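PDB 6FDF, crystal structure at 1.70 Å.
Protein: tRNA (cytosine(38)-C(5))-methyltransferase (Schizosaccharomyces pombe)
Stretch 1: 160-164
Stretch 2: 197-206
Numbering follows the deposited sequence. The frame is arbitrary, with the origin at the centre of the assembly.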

# COMPACT_ATOMS: atom_id res chain seq x y z
N PHE A 160 -7.89 -9.48 8.45
CA PHE A 160 -8.93 -8.52 8.79
C PHE A 160 -10.16 -8.76 7.93
O PHE A 160 -10.93 -7.83 7.65
CB PHE A 160 -8.42 -7.09 8.61
CG PHE A 160 -7.23 -6.74 9.47
CD1 PHE A 160 -5.94 -7.02 9.05
CD2 PHE A 160 -7.40 -6.12 10.70
CE1 PHE A 160 -4.84 -6.70 9.83
CE2 PHE A 160 -6.31 -5.80 11.50
CZ PHE A 160 -5.03 -6.09 11.06
N ASN A 161 -10.38 -10.01 7.52
CA ASN A 161 -11.55 -10.41 6.73
C ASN A 161 -11.61 -9.66 5.41
O ASN A 161 -12.66 -9.18 4.98
CB ASN A 161 -12.84 -10.17 7.49
CG ASN A 161 -14.05 -10.83 6.85
OD1 ASN A 161 -13.93 -11.81 6.12
ND2 ASN A 161 -15.24 -10.30 7.15
N ILE A 162 -10.46 -9.55 4.76
CA ILE A 162 -10.36 -8.96 3.44
C ILE A 162 -9.74 -10.04 2.56
O ILE A 162 -8.67 -10.56 2.88
CB ILE A 162 -9.51 -7.68 3.43
CG1 ILE A 162 -10.12 -6.64 4.36
CG2 ILE A 162 -9.36 -7.15 2.01
CD1 ILE A 162 -9.15 -5.54 4.78
N PRO A 163 -10.38 -10.44 1.46
CA PRO A 163 -9.92 -11.60 0.68
C PRO A 163 -8.78 -11.26 -0.27
O PRO A 163 -8.87 -11.44 -1.49
CB PRO A 163 -11.20 -12.02 -0.05
CG PRO A 163 -11.93 -10.73 -0.27
CD PRO A 163 -11.68 -9.92 0.98
N ASN A 164 -7.69 -10.74 0.28
CA ASN A 164 -6.51 -10.47 -0.53
C ASN A 164 -5.28 -10.62 0.34
O ASN A 164 -5.26 -10.18 1.50
CB ASN A 164 -6.58 -9.06 -1.15
CG ASN A 164 -5.36 -8.74 -2.00
OD1 ASN A 164 -4.67 -7.74 -1.76
ND2 ASN A 164 -5.08 -9.58 -2.99
N GLY A 197 -21.32 -16.08 7.10
CA GLY A 197 -22.16 -15.34 6.18
C GLY A 197 -21.63 -13.93 6.12
O GLY A 197 -22.04 -13.12 5.28
N GLU A 198 -20.70 -13.63 7.02
CA GLU A 198 -20.07 -12.31 7.10
C GLU A 198 -18.63 -12.37 6.63
O GLU A 198 -17.92 -11.36 6.70
CB GLU A 198 -20.14 -11.76 8.53
CG GLU A 198 -20.17 -12.83 9.58
CD GLU A 198 -20.00 -12.29 10.99
OE1 GLU A 198 -20.57 -11.23 11.30
OE2 GLU A 198 -19.30 -12.95 11.79
N VAL A 199 -18.17 -13.54 6.18
CA VAL A 199 -16.81 -13.69 5.69
C VAL A 199 -16.79 -13.12 4.28
O VAL A 199 -17.49 -13.61 3.39
CB VAL A 199 -16.37 -15.16 5.69
CG1 VAL A 199 -15.08 -15.33 4.91
CG2 VAL A 199 -16.23 -15.67 7.11
N LYS A 200 -15.98 -12.08 4.07
CA LYS A 200 -15.95 -11.45 2.77
C LYS A 200 -15.27 -12.34 1.75
O LYS A 200 -14.27 -13.00 2.04
CB LYS A 200 -15.28 -10.08 2.85
CG LYS A 200 -16.08 -9.12 3.72
CD LYS A 200 -15.77 -7.67 3.41
CE LYS A 200 -16.61 -6.75 4.28
NZ LYS A 200 -18.06 -6.92 3.99
N ARG A 201 -15.82 -12.35 0.54
CA ARG A 201 -15.31 -13.15 -0.55
C ARG A 201 -15.14 -12.25 -1.76
O ARG A 201 -15.54 -11.08 -1.74
CB ARG A 201 -16.24 -14.34 -0.84
CG ARG A 201 -16.33 -15.30 0.34
CD ARG A 201 -17.38 -16.38 0.16
NE ARG A 201 -17.48 -17.23 1.35
CZ ARG A 201 -16.72 -18.29 1.58
NH1 ARG A 201 -15.80 -18.66 0.69
NH2 ARG A 201 -16.87 -19.00 2.69
N ILE A 202 -14.53 -12.80 -2.81
CA ILE A 202 -14.22 -12.01 -4.00
C ILE A 202 -15.47 -11.34 -4.56
O ILE A 202 -15.43 -10.17 -4.96
CB ILE A 202 -13.54 -12.91 -5.06
CG1 ILE A 202 -12.19 -13.40 -4.53
CG2 ILE A 202 -13.36 -12.15 -6.35
CD1 ILE A 202 -11.23 -12.28 -4.20
N ARG A 203 -16.60 -12.05 -4.56
CA ARG A 203 -17.84 -11.51 -5.12
C ARG A 203 -18.23 -10.18 -4.48
O ARG A 203 -18.90 -9.36 -5.11
CB ARG A 203 -18.98 -12.52 -4.94
CG ARG A 203 -19.24 -12.89 -3.48
CD ARG A 203 -20.52 -13.71 -3.31
NE ARG A 203 -20.27 -15.15 -3.26
CZ ARG A 203 -20.36 -15.89 -2.15
NH1 ARG A 203 -20.11 -17.19 -2.20
NH2 ARG A 203 -20.70 -15.32 -1.00
N ASP A 204 -17.82 -9.95 -3.23
CA ASP A 204 -18.20 -8.73 -2.54
C ASP A 204 -17.47 -7.50 -3.07
O ASP A 204 -17.84 -6.38 -2.72
CB ASP A 204 -17.94 -8.87 -1.04
CG ASP A 204 -18.82 -9.94 -0.40
OD1 ASP A 204 -20.06 -9.82 -0.48
OD2 ASP A 204 -18.27 -10.90 0.18
N TYR A 205 -16.45 -7.69 -3.90
CA TYR A 205 -15.67 -6.60 -4.45
C TYR A 205 -15.84 -6.44 -5.96
O TYR A 205 -15.37 -5.44 -6.52
CB TYR A 205 -14.18 -6.80 -4.12
CG TYR A 205 -13.91 -6.78 -2.63
CD1 TYR A 205 -14.22 -7.88 -1.84
CD2 TYR A 205 -13.35 -5.67 -2.02
CE1 TYR A 205 -13.99 -7.87 -0.48
CE2 TYR A 205 -13.10 -5.65 -0.66
CZ TYR A 205 -13.43 -6.75 0.11
OH TYR A 205 -13.19 -6.74 1.46
N LEU A 206 -16.48 -7.40 -6.62
CA LEU A 206 -16.54 -7.38 -8.08
C LEU A 206 -17.48 -6.30 -8.59
O LEU A 206 -18.51 -5.99 -7.98
CB LEU A 206 -16.98 -8.75 -8.61
CG LEU A 206 -16.08 -9.95 -8.33
CD1 LEU A 206 -16.67 -11.23 -8.89
CD2 LEU A 206 -14.67 -9.70 -8.90
O HOH W 1 -12.14 -12.55 3.91

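Two irregular segments of one chain, at least 37 residues apart in sequence wherever they touch, meet here without a shared sheet or helix pair. The first, 160-164, has no regular secondary structure; the second is mostly loop, with a 3-10 segment at 202-204. The backbones come closest at two places, with the CA atoms of Asn 161 and Lys 200 6.0 Å apart and those of Pro 163 and Arg 201 5.7 Å apart. No direct backbone-to-backbone hydrogen bond links the stretches; the direct hydrogen bonds between them run from a side chain to main chain.

That side chain is Asn 161. Its backbone sits at phi/psi 61/43, in the left-handed region that asparagine tolerates better than most residues with a CB. The CA-to-CB bond points sideways, yet the t rotamer at chi1 brings the amide nearer the other stretch, where both of its polar ends are used. Lys 200 N donates to Asn 161 OD1 at 2.9 Å, and Asn 161 ND2 donates to Glu 198 O, also at 2.9 Å, with angles of 156° and 159°. One planar amide thus reads an acceptor and a donor two residues apart on the loop, spanning Val 199. A water adds a third link, donating to both Asn 161 OD1 and Lys 200 O, with its oxygen 2.9 Å from each.

The second anchor is apolar. Pro 163 points toward the loop and has 96 Å² covered by it, the largest share of any residue here. Its CD lies 3.4 Å from Tyr 205 CE1, an oblique approach to the ring, while its CB is 4.2 Å from Ile 202 CD1. Ile 202 starts sideways, but its m, m rotamer carries its end closer. Lys 200 begins toward the first stretch and then leads its amine away, leaving the aliphatic base of the chain at the contact: its CB is 4.1 Å from Pro 163 CD, and its CG 3.7 Å from Asn 161 ND2.

The loop also braces itself. Arg 201 N donates to Asp 204 OD2 at 2.9 Å, and Asp 204 N returns a bond to Arg 201 O at 2.9 Å, a reciprocal pair linking Arg 201 and Asp 204 at the 3-10 segment. Tyr 205 N to Ile 202 O, 2.9 Å, continues the turn and links two of the residues whose side chains meet the proline. The rule to read from this 345 Å² contact is a pairing of tasks: an asparagine amide bonds to loop backbone while also being well covered, and a proline two residues later adds apolar packing.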